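Probable adenylyl-sulfate kinase (Synechocystis sp., PDB 5CB8) catalyses the ATP-dependent phosphorylation of adenosine 5'-phosphosulfate to 3'-phosphoadenylyl sulfate, the activated form of sulfate. Local coordinates at residues T31-A36 and A129-C134; G25-L30 and H117-F122; P167-R172 and G183-K188. All blocks are in the same frame, centred on the assembly; numbering follows the deposited sequence.

Contact 1: T31-A36 and A129-C134; sequences TGLSGA and APLAVC. With SO4 (sulfate ion), chain H.
Leu33 carries CG anti to its carbonyl carbon (chi1 -61°) and Cys134 holds SG in the same relation (chi1 -62°), which turns both side chains into the seam between segments 31-36 and 129-134. The first segment belongs to the P-loop (Walker A motif) between strand 26-31 and helix 38-50, by similarity the ATP site; the second opens helix 131-137, with Pro130 at its N-cap position. Leu33 touches mainly through its CD1 branch: it lies 3.7 Å from Ala129 O and 3.8 Å from Leu131 CA, with the CD1 of Leu131 also against it. One turn further on, Cys134 lies under the type II turn from Leu33 to Ala36, its CB 3.5 Å from Ser34 O and its SG 3.7 Å from Ala36 N. Ser34 O also has a hydrogen bond with Tyr143 OH. The methyls of Ala36 and Ala129 meet CB to CB at 3.7 Å. A sulfate, probably from the crystallisation liquor, sits in the loop, held also by Gly37 N, Lys38 NZ and Thr39 N; Gly35 N donates to its O4 at 2.8 Å in a nearly straight bond (170°).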
ATOM      1  N   THR B  31       4.605  11.343 -14.554  1.00 13.45           N
ATOM      2  CA  THR B  31       3.390  12.134 -14.625  1.00 12.17           C
ATOM      3  C   THR B  31       3.213  12.645 -16.058  1.00 16.29           C
ATOM      4  O   THR B  31       4.193  12.856 -16.764  1.00 15.92           O
ATOM      5  CB  THR B  31       3.460  13.323 -13.627  1.00 12.05           C
ATOM      6  OG1 THR B  31       2.282  14.125 -13.733  1.00 15.06           O
ATOM      7  CG2 THR B  31       4.686  14.190 -13.894  1.00 13.17           C
ATOM      8  N   GLY B  32       1.970  12.835 -16.494  1.00 13.96           N
ATOM      9  CA  GLY B  32       1.738  13.330 -17.842  1.00 16.27           C
ATOM     10  C   GLY B  32       0.331  13.019 -18.315  1.00 17.78           C
ATOM     11  O   GLY B  32      -0.394  12.280 -17.646  1.00 15.21           O
ATOM     12  N   LEU B  33      -0.046  13.560 -19.475  1.00 13.34           N
ATOM     13  CA  LEU B  33      -1.410  13.401 -20.000  1.00 12.95           C
ATOM     14  C   LEU B  33      -1.749  11.949 -20.292  1.00 14.83           C
ATOM     15  O   LEU B  33      -0.851  11.119 -20.462  1.00 13.47           O
ATOM     16  CB  LEU B  33      -1.570  14.201 -21.299  1.00 15.84           C
ATOM     17  CG  LEU B  33      -1.374  15.719 -21.189  1.00 15.75           C
ATOM     18  CD1 LEU B  33      -1.527  16.378 -22.556  1.00 17.21           C
ATOM     19  CD2 LEU B  33      -2.389  16.285 -20.203  1.00 14.82           C
ATOM     20  N   SER B  34      -3.046  11.642 -20.368  1.00 13.76           N
ATOM     21  CA  SER B  34      -3.481  10.339 -20.879  1.00 14.59           C
ATOM     22  C   SER B  34      -2.986  10.185 -22.306  1.00 17.62           C
ATOM     23  O   SER B  34      -3.222  11.062 -23.147  1.00 16.27           O
ATOM     24  CB  SER B  34      -5.005  10.222 -20.859  1.00 15.74           C
ATOM     25  OG  SER B  34      -5.449   9.129 -21.664  1.00 17.36           O
ATOM     26  N   GLY B  35      -2.293   9.086 -22.586  1.00 17.59           N
ATOM     27  CA  GLY B  35      -1.815   8.840 -23.937  1.00 16.56           C
ATOM     28  C   GLY B  35      -0.403   9.339 -24.205  1.00 16.68           C
ATOM     29  O   GLY B  35       0.128   9.121 -25.284  1.00 17.78           O
ATOM     30  N   ALA B  36       0.212  10.007 -23.233  1.00 15.75           N
ATOM     31  CA  ALA B  36       1.540  10.593 -23.442  1.00 17.84           C
ATOM     32  C   ALA B  36       2.667   9.554 -23.511  1.00 16.70           C
ATOM     33  O   ALA B  36       3.796   9.886 -23.883  1.00 19.95           O
ATOM     34  CB  ALA B  36       1.844  11.634 -22.362  1.00 15.00           C
ATOM     35  N   ALA B 129       3.912  14.914 -23.751  1.00 17.53           N
ATOM     36  CA  ALA B 129       3.443  14.876 -25.136  1.00 17.98           C
ATOM     37  C   ALA B 129       2.408  15.978 -25.331  1.00 19.68           C
ATOM     38  O   ALA B 129       1.638  16.263 -24.419  1.00 18.40           O
ATOM     39  CB  ALA B 129       2.832  13.515 -25.452  1.00 22.00           C
ATOM     40  N   PRO B 130       2.375  16.597 -26.521  1.00 18.40           N
ATOM     41  CA  PRO B 130       1.390  17.661 -26.748  1.00 21.08           C
ATOM     42  C   PRO B 130      -0.025  17.107 -26.650  1.00 19.91           C
ATOM     43  O   PRO B 130      -0.247  15.946 -27.019  1.00 19.79           O
ATOM     44  CB  PRO B 130       1.670  18.093 -28.186  1.00 18.58           C
ATOM     45  CG  PRO B 130       3.115  17.729 -28.416  1.00 25.28           C
ATOM     46  CD  PRO B 130       3.297  16.443 -27.660  1.00 24.47           C
ATOM     47  N   LEU B 131      -0.963  17.908 -26.154  1.00 15.95           N
ATOM     48  CA  LEU B 131      -2.349  17.469 -26.070  1.00 15.54           C
ATOM     49  C   LEU B 131      -2.858  17.012 -27.430  1.00 23.68           C
ATOM     50  O   LEU B 131      -3.550  15.997 -27.533  1.00 18.31           O
ATOM     51  CB  LEU B 131      -3.249  18.586 -25.530  1.00 19.33           C
ATOM     52  CG  LEU B 131      -4.742  18.223 -25.460  1.00 21.20           C
ATOM     53  CD1 LEU B 131      -5.016  17.280 -24.294  1.00 20.16           C
ATOM     54  CD2 LEU B 131      -5.617  19.458 -25.338  1.00 23.53           C
ATOM     55  N   ALA B 132      -2.507  17.752 -28.478  1.00 16.83           N
ATOM     56  CA  ALA B 132      -3.027  17.439 -29.810  1.00 20.78           C
ATOM     57  C   ALA B 132      -2.547  16.070 -30.287  1.00 23.14           C
ATOM     58  O   ALA B 132      -3.270  15.355 -30.978  1.00 20.83           O
ATOM     59  CB  ALA B 132      -2.631  18.525 -30.812  1.00 23.02           C
ATOM     60  N   VAL B 133      -1.320  15.714 -29.929  1.00 17.56           N
ATOM     61  CA  VAL B 133      -0.767  14.431 -30.339  1.00 18.95           C
ATOM     62  C   VAL B 133      -1.508  13.289 -29.638  1.00 19.59           C
ATOM     63  O   VAL B 133      -1.899  12.303 -30.274  1.00 22.49           O
ATOM     64  CB  VAL B 133       0.746  14.369 -30.055  1.00 18.85           C
ATOM     65  CG1 VAL B 133       1.247  12.941 -30.127  1.00 22.59           C
ATOM     66  CG2 VAL B 133       1.516  15.274 -31.040  1.00 19.09           C
ATOM     67  N   CYS B 134      -1.713  13.429 -28.332  1.00 17.28           N
ATOM     68  CA  CYS B 134      -2.463  12.430 -27.575  1.00 15.73           C
ATOM     69  C   CYS B 134      -3.898  12.307 -28.085  1.00 17.81           C
ATOM     70  O   CYS B 134      -4.450  11.204 -28.163  1.00 18.07           O
ATOM     71  CB  CYS B 134      -2.494  12.798 -26.092  1.00 14.92           C
ATOM     72  SG  CYS B 134      -0.858  12.865 -25.307  1.00 18.94           S
TER
HETATM   73  S   SO4 H 302      -0.131   6.842 -21.000  1.00 18.60           S
HETATM   74  O1  SO4 H 302       0.290   5.678 -20.245  1.00 20.15           O
HETATM   75  O2  SO4 H 302       0.107   6.631 -22.426  1.00 20.90           O
HETATM   76  O3  SO4 H 302       0.644   8.008 -20.549  1.00 17.63           O
HETATM   77  O4  SO4 H 302      -1.564   7.119 -20.802  1.00 16.34           O
HETATM   78  O   HOH W   1       2.060  14.859 -21.009  1.00 16.15           O

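Contact 2: G25-L30 and H117-F122; sequences GVTIWL and HTIGDF
Trp29 and Phe122 lay their rings nearly parallel, at 29°, but slid so far apart that the five-membered ring of Trp29 and the Phe122 ring, centroids 5.3 Å apart, barely overlap. The closest touch is off the indole: Phe122 CZ lies 3.4 Å from Trp29 CB, while Phe122 CE2 is 3.6 Å from Trp29 CE3. Both residues hold CG anti to the backbone N (chi1 -170° in Trp29), which lays the two rings beside each other on the face that also carries Thr27. Thr27 completes the group, its CG2 in plane at the edge of the indole and 4.0 Å from Phe122 CD2. Ile119 crosses Thr27 at about a right angle and brings CD1 to 3.7 Å from Thr27 OG1, whose polar partner is Thr94 OG1. The arrangement belongs to a parallel beta-alpha-beta crossover in which helix 109-119 links strand 99-103 to strand 122-127, with strand 26-31 lying between them. Thr27 pairs with Phe122 where strand 122-127 starts, and Thr27 N donates to Asp121 O at 2.9 Å, almost straight (170°). Asp121 centres an inverse gamma turn, just after Gly120 with its positive phi; the CB of Asp121 lies 3.4 Å from Gly25 O. Trp29 NE1 is hydrogen-bonded to the OG of Ser106, by similarity the phosphoserine intermediate.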
ATOM      1  N   GLY B  25      16.692   2.439  -2.358  1.00 23.71           N
ATOM      2  CA  GLY B  25      15.283   2.659  -2.640  1.00 22.53           C
ATOM      3  C   GLY B  25      15.016   4.016  -3.268  1.00 26.73           C
ATOM      4  O   GLY B  25      15.646   5.013  -2.904  1.00 22.41           O
ATOM      5  N   VAL B  26      14.074   4.051  -4.207  1.00 20.62           N
ATOM      6  CA  VAL B  26      13.716   5.283  -4.891  1.00 19.46           C
ATOM      7  C   VAL B  26      12.366   5.129  -5.586  1.00 19.22           C
ATOM      8  O   VAL B  26      12.049   4.067  -6.133  1.00 21.72           O
ATOM      9  CB  VAL B  26      14.839   5.720  -5.900  1.00 22.04           C
ATOM     10  CG1 VAL B  26      15.087   4.646  -6.944  1.00 22.16           C
ATOM     11  CG2 VAL B  26      14.497   7.051  -6.560  1.00 20.68           C
ATOM     12  N   THR B  27      11.549   6.175  -5.525  1.00 17.70           N
ATOM     13  CA  THR B  27      10.311   6.210  -6.295  1.00 16.81           C
ATOM     14  C   THR B  27      10.544   7.000  -7.576  1.00 24.81           C
ATOM     15  O   THR B  27      10.921   8.174  -7.532  1.00 22.06           O
ATOM     16  CB  THR B  27       9.179   6.851  -5.491  1.00 16.40           C
ATOM     17  OG1 THR B  27       8.823   5.974  -4.410  1.00 19.99           O
ATOM     18  CG2 THR B  27       7.951   7.094  -6.370  1.00 16.13           C
ATOM     19  N   ILE B  28      10.346   6.343  -8.714  1.00 19.73           N
ATOM     20  CA  ILE B  28      10.461   6.996 -10.014  1.00 17.71           C
ATOM     21  C   ILE B  28       9.039   7.303 -10.474  1.00 16.71           C
ATOM     22  O   ILE B  28       8.267   6.383 -10.760  1.00 17.38           O
ATOM     23  CB  ILE B  28      11.183   6.081 -11.024  1.00 19.21           C
ATOM     24  CG1 ILE B  28      12.552   5.661 -10.464  1.00 20.16           C
ATOM     25  CG2 ILE B  28      11.334   6.774 -12.387  1.00 17.85           C
ATOM     26  CD1 ILE B  28      13.206   4.541 -11.242  1.00 22.10           C
ATOM     27  N   TRP B  29       8.693   8.592 -10.529  1.00 14.55           N
ATOM     28  CA  TRP B  29       7.297   9.014 -10.649  1.00 13.85           C
ATOM     29  C   TRP B  29       6.996   9.635 -12.012  1.00 14.62           C
ATOM     30  O   TRP B  29       7.384  10.778 -12.282  1.00 16.63           O
ATOM     31  CB  TRP B  29       6.948  10.024  -9.542  1.00 13.67           C
ATOM     32  CG  TRP B  29       5.478  10.328  -9.442  1.00 13.13           C
ATOM     33  CD1 TRP B  29       4.741  11.120 -10.281  1.00 12.99           C
ATOM     34  CD2 TRP B  29       4.563   9.838  -8.449  1.00 13.18           C
ATOM     35  NE1 TRP B  29       3.426  11.151  -9.870  1.00 16.06           N
ATOM     36  CE2 TRP B  29       3.294  10.371  -8.750  1.00 15.36           C
ATOM     37  CE3 TRP B  29       4.703   8.994  -7.337  1.00 14.21           C
ATOM     38  CZ2 TRP B  29       2.163  10.086  -7.982  1.00 12.84           C
ATOM     39  CZ3 TRP B  29       3.579   8.718  -6.569  1.00 13.86           C
ATOM     40  CH2 TRP B  29       2.326   9.265  -6.894  1.00 13.42           C
ATOM     41  N   LEU B  30       6.298   8.885 -12.864  1.00 13.78           N
ATOM     42  CA  LEU B  30       5.970   9.367 -14.202  1.00 16.17           C
ATOM     43  C   LEU B  30       4.603  10.059 -14.203  1.00 15.86           C
ATOM     44  O   LEU B  30       3.576   9.447 -13.885  1.00 15.03           O
ATOM     45  CB  LEU B  30       5.994   8.218 -15.218  1.00 15.77           C
ATOM     46  CG  LEU B  30       7.380   7.866 -15.781  1.00 18.49           C
ATOM     47  CD1 LEU B  30       8.318   7.388 -14.693  1.00 18.32           C
ATOM     48  CD2 LEU B  30       7.295   6.812 -16.878  1.00 18.05           C
ATOM     49  N   HIS B 117       8.056  15.169  -1.142  1.00 18.43           N
ATOM     50  CA  HIS B 117       8.583  15.570   0.157  1.00 23.47           C
ATOM     51  C   HIS B 117       8.506  14.437   1.181  1.00 23.79           C
ATOM     52  O   HIS B 117       9.420  14.243   1.988  1.00 22.25           O
ATOM     53  CB  HIS B 117       7.829  16.805   0.654  1.00 27.06           C
ATOM     54  CG  HIS B 117       8.177  17.214   2.053  1.00 46.15           C
ATOM     55  ND1 HIS B 117       7.393  16.902   3.139  1.00 53.03           N
ATOM     56  CD2 HIS B 117       9.222  17.928   2.529  1.00 51.86           C
ATOM     57  CE1 HIS B 117       7.945  17.403   4.235  1.00 50.91           C
ATOM     58  NE2 HIS B 117       9.053  18.027   3.891  1.00 49.08           N
ATOM     59  N   THR B 118       7.413  13.685   1.150  1.00 18.92           N
ATOM     60  CA  THR B 118       7.245  12.560   2.065  1.00 20.32           C
ATOM     61  C   THR B 118       8.280  11.464   1.818  1.00 23.55           C
ATOM     62  O   THR B 118       8.869  10.925   2.759  1.00 20.77           O
ATOM     63  CB  THR B 118       5.830  11.963   1.939  1.00 26.16           C
ATOM     64  OG1 THR B 118       4.876  12.907   2.447  1.00 29.83           O
ATOM     65  CG2 THR B 118       5.711  10.655   2.719  1.00 21.97           C
ATOM     66  N   ILE B 119       8.499  11.146   0.545  1.00 17.28           N
ATOM     67  CA  ILE B 119       9.350  10.028   0.150  1.00 15.57           C
ATOM     68  C   ILE B 119      10.845  10.388   0.131  1.00 21.94           C
ATOM     69  O   ILE B 119      11.696   9.576   0.520  1.00 19.08           O
ATOM     70  CB  ILE B 119       8.883   9.476  -1.218  1.00 14.93           C
ATOM     71  CG1 ILE B 119       7.471   8.891  -1.076  1.00 15.10           C
ATOM     72  CG2 ILE B 119       9.845   8.423  -1.741  1.00 17.20           C
ATOM     73  CD1 ILE B 119       6.870   8.343  -2.370  1.00 16.59           C
ATOM     74  N   GLY B 120      11.168  11.605  -0.310  1.00 17.70           N
ATOM     75  CA  GLY B 120      12.549  12.071  -0.303  1.00 19.11           C
ATOM     76  C   GLY B 120      13.338  11.515  -1.476  1.00 23.49           C
ATOM     77  O   GLY B 120      13.732  12.257  -2.386  1.00 21.49           O
ATOM     78  N   ASP B 121      13.580  10.210  -1.463  1.00 17.65           N
ATOM     79  CA  ASP B 121      14.219   9.571  -2.610  1.00 20.11           C
ATOM     80  C   ASP B 121      13.190   9.373  -3.709  1.00 17.06           C
ATOM     81  O   ASP B 121      12.556   8.315  -3.820  1.00 20.23           O
ATOM     82  CB  ASP B 121      14.850   8.251  -2.197  1.00 22.04           C
ATOM     83  CG  ASP B 121      15.909   8.444  -1.159  1.00 26.60           C
ATOM     84  OD1 ASP B 121      16.982   8.974  -1.516  1.00 28.28           O
ATOM     85  OD2 ASP B 121      15.658   8.102   0.011  1.00 25.47           O
ATOM     86  N   PHE B 122      13.052  10.404  -4.530  1.00 20.70           N
ATOM     87  CA  PHE B 122      11.923  10.535  -5.429  1.00 17.61           C
ATOM     88  C   PHE B 122      12.418  11.256  -6.667  1.00 21.35           C
ATOM     89  O   PHE B 122      13.092  12.290  -6.563  1.00 18.86           O
ATOM     90  CB  PHE B 122      10.861  11.380  -4.719  1.00 15.87           C
ATOM     91  CG  PHE B 122       9.603  11.608  -5.511  1.00 15.18           C
ATOM     92  CD1 PHE B 122       9.550  12.594  -6.489  1.00 19.95           C
ATOM     93  CD2 PHE B 122       8.454  10.884  -5.227  1.00 18.45           C
ATOM     94  CE1 PHE B 122       8.386  12.823  -7.200  1.00 17.72           C
ATOM     95  CE2 PHE B 122       7.283  11.108  -5.932  1.00 20.26           C
ATOM     96  CZ  PHE B 122       7.250  12.086  -6.917  1.00 18.83           C
TER
HETATM   97  O   HOH W   2      16.182   4.932  -0.117  1.00 44.39           O

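Contact 3: P167-R172 and G183-K188; sequences PDVECR and GKIWQK
Glu170, whose backbone O takes a hydrogen bond from Lys184, is met at its carboxylate by the edge of a second flat group. The guanidinium of Arg172 comes side-on, with NE at 2.8 Å and NH2 at 3.1 Å from Glu170 OE1. OE1 lies in the guanidinium plane, yet both nitrogens approach it from the same face of the carboxylate, NE as much as 55° out of that plane. Asn128 ND2 is a further partner of OE1. Lys184 NZ reaches Glu170 O at 2.9 Å and forms a salt bridge with Glu176. A methionine in place of Lys184 would probably leave Glu170 O without this donor and Glu176 without its positive mate. Strand 169-171 forms an edge of the parallel sheet of this P-loop kinase, and residues 183-188 of helix 178-191 run back antiparallel to it, at 172° with the two short axes 8.5 Å apart. Val169 wedges between two turns of the helix: CG1 is 3.9 Å from both Lys184 CB and Ile185 CG1, and CG2 is 3.6 Å from Lys188 CB. A bend at chi2 (60°) and another at chi3 fold Lys188 back, bringing CE to 3.3 Å from Asp168 O, while two waters bridge its NZ to that same oxygen.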
ATOM      1  N   PRO B 167      11.042  19.105 -13.253  1.00 19.23           N
ATOM      2  CA  PRO B 167      11.139  17.651 -13.099  1.00 16.77           C
ATOM      3  C   PRO B 167      12.595  17.232 -13.129  1.00 20.17           C
ATOM      4  O   PRO B 167      13.440  17.985 -13.629  1.00 18.17           O
ATOM      5  CB  PRO B 167      10.434  17.128 -14.353  1.00 16.31           C
ATOM      6  CG  PRO B 167      10.711  18.187 -15.384  1.00 18.92           C
ATOM      7  CD  PRO B 167      10.664  19.493 -14.626  1.00 21.38           C
ATOM      8  N   ASP B 168      12.894  16.052 -12.606  1.00 17.14           N
ATOM      9  CA  ASP B 168      14.268  15.567 -12.620  1.00 19.08           C
ATOM     10  C   ASP B 168      14.659  15.041 -13.997  1.00 19.96           C
ATOM     11  O   ASP B 168      15.822  15.102 -14.392  1.00 20.07           O
ATOM     12  CB  ASP B 168      14.429  14.480 -11.563  1.00 19.40           C
ATOM     13  CG  ASP B 168      14.135  14.996 -10.173  1.00 21.40           C
ATOM     14  OD1 ASP B 168      14.978  15.734  -9.633  1.00 21.14           O
ATOM     15  OD2 ASP B 168      13.053  14.687  -9.639  1.00 18.72           O
ATOM     16  N   VAL B 169      13.673  14.515 -14.716  1.00 18.55           N
ATOM     17  CA  VAL B 169      13.864  14.055 -16.091  1.00 17.86           C
ATOM     18  C   VAL B 169      12.622  14.453 -16.871  1.00 19.56           C
ATOM     19  O   VAL B 169      11.506  14.386 -16.342  1.00 16.45           O
ATOM     20  CB  VAL B 169      14.040  12.510 -16.158  1.00 20.96           C
ATOM     21  CG1 VAL B 169      14.184  12.027 -17.607  1.00 18.13           C
ATOM     22  CG2 VAL B 169      15.250  12.068 -15.340  1.00 18.60           C
ATOM     23  N   GLU B 170      12.800  14.888 -18.117  1.00 18.60           N
ATOM     24  CA  GLU B 170      11.653  15.146 -18.984  1.00 17.36           C
ATOM     25  C   GLU B 170      11.787  14.314 -20.251  1.00 17.74           C
ATOM     26  O   GLU B 170      12.860  14.264 -20.850  1.00 18.62           O
ATOM     27  CB  GLU B 170      11.543  16.633 -19.339  1.00 17.75           C
ATOM     28  CG  GLU B 170      10.334  16.982 -20.225  1.00 17.46           C
ATOM     29  CD  GLU B 170      10.087  18.483 -20.291  1.00 31.29           C
ATOM     30  OE1 GLU B 170       9.392  18.940 -21.222  1.00 23.01           O
ATOM     31  OE2 GLU B 170      10.584  19.205 -19.398  1.00 35.23           O
ATOM     32  N   CYS B 171      10.698  13.661 -20.646  1.00 17.60           N
ATOM     33  CA  CYS B 171      10.686  12.836 -21.847  1.00 19.54           C
ATOM     34  C   CYS B 171       9.655  13.411 -22.807  1.00 19.53           C
ATOM     35  O   CYS B 171       8.447  13.333 -22.550  1.00 19.72           O
ATOM     36  CB  CYS B 171      10.324  11.391 -21.489  1.00 22.16           C
ATOM     37  SG  CYS B 171      11.438  10.626 -20.272  1.00 21.13           S
ATOM     38  N   ARG B 172      10.126  14.028 -23.887  1.00 18.38           N
ATOM     39  CA  ARG B 172       9.214  14.586 -24.876  1.00 18.45           C
ATOM     40  C   ARG B 172       8.933  13.506 -25.907  1.00 21.17           C
ATOM     41  O   ARG B 172       9.628  13.399 -26.921  1.00 21.40           O
ATOM     42  CB  ARG B 172       9.802  15.863 -25.496  1.00 22.53           C
ATOM     43  CG  ARG B 172       9.961  16.943 -24.426  1.00 19.04           C
ATOM     44  CD  ARG B 172      10.453  18.297 -24.930  1.00 21.72           C
ATOM     45  NE  ARG B 172      10.387  19.252 -23.819  1.00 28.84           N
ATOM     46  CZ  ARG B 172      10.708  20.538 -23.890  1.00 32.07           C
ATOM     47  NH1 ARG B 172      11.135  21.061 -25.029  1.00 31.39           N
ATOM     48  NH2 ARG B 172      10.601  21.301 -22.809  1.00 29.15           N
ATOM     49  N   GLY B 183      16.612   5.803 -21.555  1.00 25.99           N
ATOM     50  CA  GLY B 183      18.019   6.085 -21.327  1.00 26.28           C
ATOM     51  C   GLY B 183      18.258   7.262 -20.394  1.00 24.87           C
ATOM     52  O   GLY B 183      19.162   7.221 -19.557  1.00 25.75           O
ATOM     53  N   LYS B 184      17.452   8.313 -20.528  1.00 22.44           N
ATOM     54  CA  LYS B 184      17.610   9.495 -19.681  1.00 22.08           C
ATOM     55  C   LYS B 184      17.237   9.207 -18.229  1.00 20.63           C
ATOM     56  O   LYS B 184      17.874   9.721 -17.306  1.00 24.75           O
ATOM     57  CB  LYS B 184      16.794  10.685 -20.219  1.00 21.43           C
ATOM     58  CG  LYS B 184      17.366  11.293 -21.506  1.00 27.20           C
ATOM     59  CD  LYS B 184      16.724  12.643 -21.867  1.00 27.33           C
ATOM     60  CE  LYS B 184      15.286  12.497 -22.347  1.00 29.61           C
ATOM     61  NZ  LYS B 184      14.764  13.776 -22.939  1.00 24.30           N
ATOM     62  N   ILE B 185      16.204   8.394 -18.024  1.00 19.91           N
ATOM     63  CA  ILE B 185      15.800   8.030 -16.667  1.00 19.83           C
ATOM     64  C   ILE B 185      16.908   7.178 -16.053  1.00 21.55           C
ATOM     65  O   ILE B 185      17.354   7.441 -14.940  1.00 22.54           O
ATOM     66  CB  ILE B 185      14.451   7.281 -16.655  1.00 19.23           C
ATOM     67  CG1 ILE B 185      13.344   8.197 -17.186  1.00 17.76           C
ATOM     68  CG2 ILE B 185      14.101   6.811 -15.255  1.00 21.76           C
ATOM     69  CD1 ILE B 185      12.016   7.478 -17.505  1.00 17.21           C
ATOM     70  N   TRP B 186      17.372   6.181 -16.803  1.00 20.84           N
ATOM     71  CA  TRP B 186      18.450   5.299 -16.354  1.00 21.78           C
ATOM     72  C   TRP B 186      19.680   6.103 -15.962  1.00 22.38           C
ATOM     73  O   TRP B 186      20.285   5.856 -14.922  1.00 22.62           O
ATOM     74  CB  TRP B 186      18.811   4.304 -17.467  1.00 24.08           C
ATOM     75  CG  TRP B 186      19.792   3.225 -17.054  1.00 29.86           C
ATOM     76  CD1 TRP B 186      21.156   3.305 -17.042  1.00 33.46           C
ATOM     77  CD2 TRP B 186      19.466   1.899 -16.611  1.00 25.73           C
ATOM     78  NE1 TRP B 186      21.697   2.115 -16.605  1.00 34.22           N
ATOM     79  CE2 TRP B 186      20.677   1.238 -16.337  1.00 31.84           C
ATOM     80  CE3 TRP B 186      18.263   1.214 -16.417  1.00 30.11           C
ATOM     81  CZ2 TRP B 186      20.720  -0.083 -15.881  1.00 36.87           C
ATOM     82  CZ3 TRP B 186      18.308  -0.093 -15.963  1.00 33.83           C
ATOM     83  CH2 TRP B 186      19.524  -0.726 -15.703  1.00 36.74           C
ATOM     84  N   GLN B 187      20.056   7.067 -16.801  1.00 27.38           N
ATOM     85  CA  GLN B 187      21.269   7.837 -16.554  1.00 27.74           C
ATOM     86  C   GLN B 187      21.121   8.696 -15.302  1.00 24.18           C
ATOM     87  O   GLN B 187      22.082   8.893 -14.555  1.00 24.41           O
ATOM     88  CB  GLN B 187      21.627   8.708 -17.767  1.00 24.16           C
ATOM     89  CG  GLN B 187      22.987   9.376 -17.647  1.00 31.83           C
ATOM     90  CD  GLN B 187      24.110   8.367 -17.512  1.00 34.59           C
ATOM     91  OE1 GLN B 187      24.201   7.413 -18.289  1.00 35.10           O
ATOM     92  NE2 GLN B 187      24.969   8.566 -16.517  1.00 29.15           N
ATOM     93  N   LYS B 188      19.914   9.203 -15.073  1.00 22.92           N
ATOM     94  CA  LYS B 188      19.651  10.003 -13.881  1.00 24.83           C
ATOM     95  C   LYS B 188      19.787   9.130 -12.632  1.00 27.68           C
ATOM     96  O   LYS B 188      20.349   9.557 -11.611  1.00 22.12           O
ATOM     97  CB  LYS B 188      18.257  10.631 -13.954  1.00 25.53           C
ATOM     98  CG  LYS B 188      17.906  11.516 -12.759  1.00 21.07           C
ATOM     99  CD  LYS B 188      18.882  12.690 -12.617  1.00 27.93           C
ATOM    100  CE  LYS B 188      18.725  13.689 -13.752  1.00 32.83           C
ATOM    101  NZ  LYS B 188      19.609  14.890 -13.599  1.00 40.25           N
TER
HETATM  102  O   HOH W   3      18.191  15.931 -16.209  1.00 41.45           O
HETATM  103  O   HOH W   4      17.581  17.180 -13.249  1.00 45.82           O

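Overall arrangement
Contacts 2 and 3 share one parallel sheet, and contact 1 lies beyond the end of its strand 26-31. Contacts 1 and 2 adjoin in sequence, strand 26-31 running straight on into the P-loop, but their centres lie about 23 Å apart on opposite sides of the chain's centre. Contact 3 is about 14 Å from contact 2, centre to centre, and touches it: Ile28 CG2 meets Ile185 CG2 at 4.0 Å. From contact 1 it is about 17 Å away, centre to centre, without touching. The first two lie near the active site: the side chain of Ser34 lies about 4 Å from the bound adenosine-5'-phosphosulfate, and that of Trp29 about 3 Å from the side chain of Ser106, by similarity the phosphoserine site. In contact 3, the Cys171 side chain comes within about 8 Å of Gly37 in the P-loop.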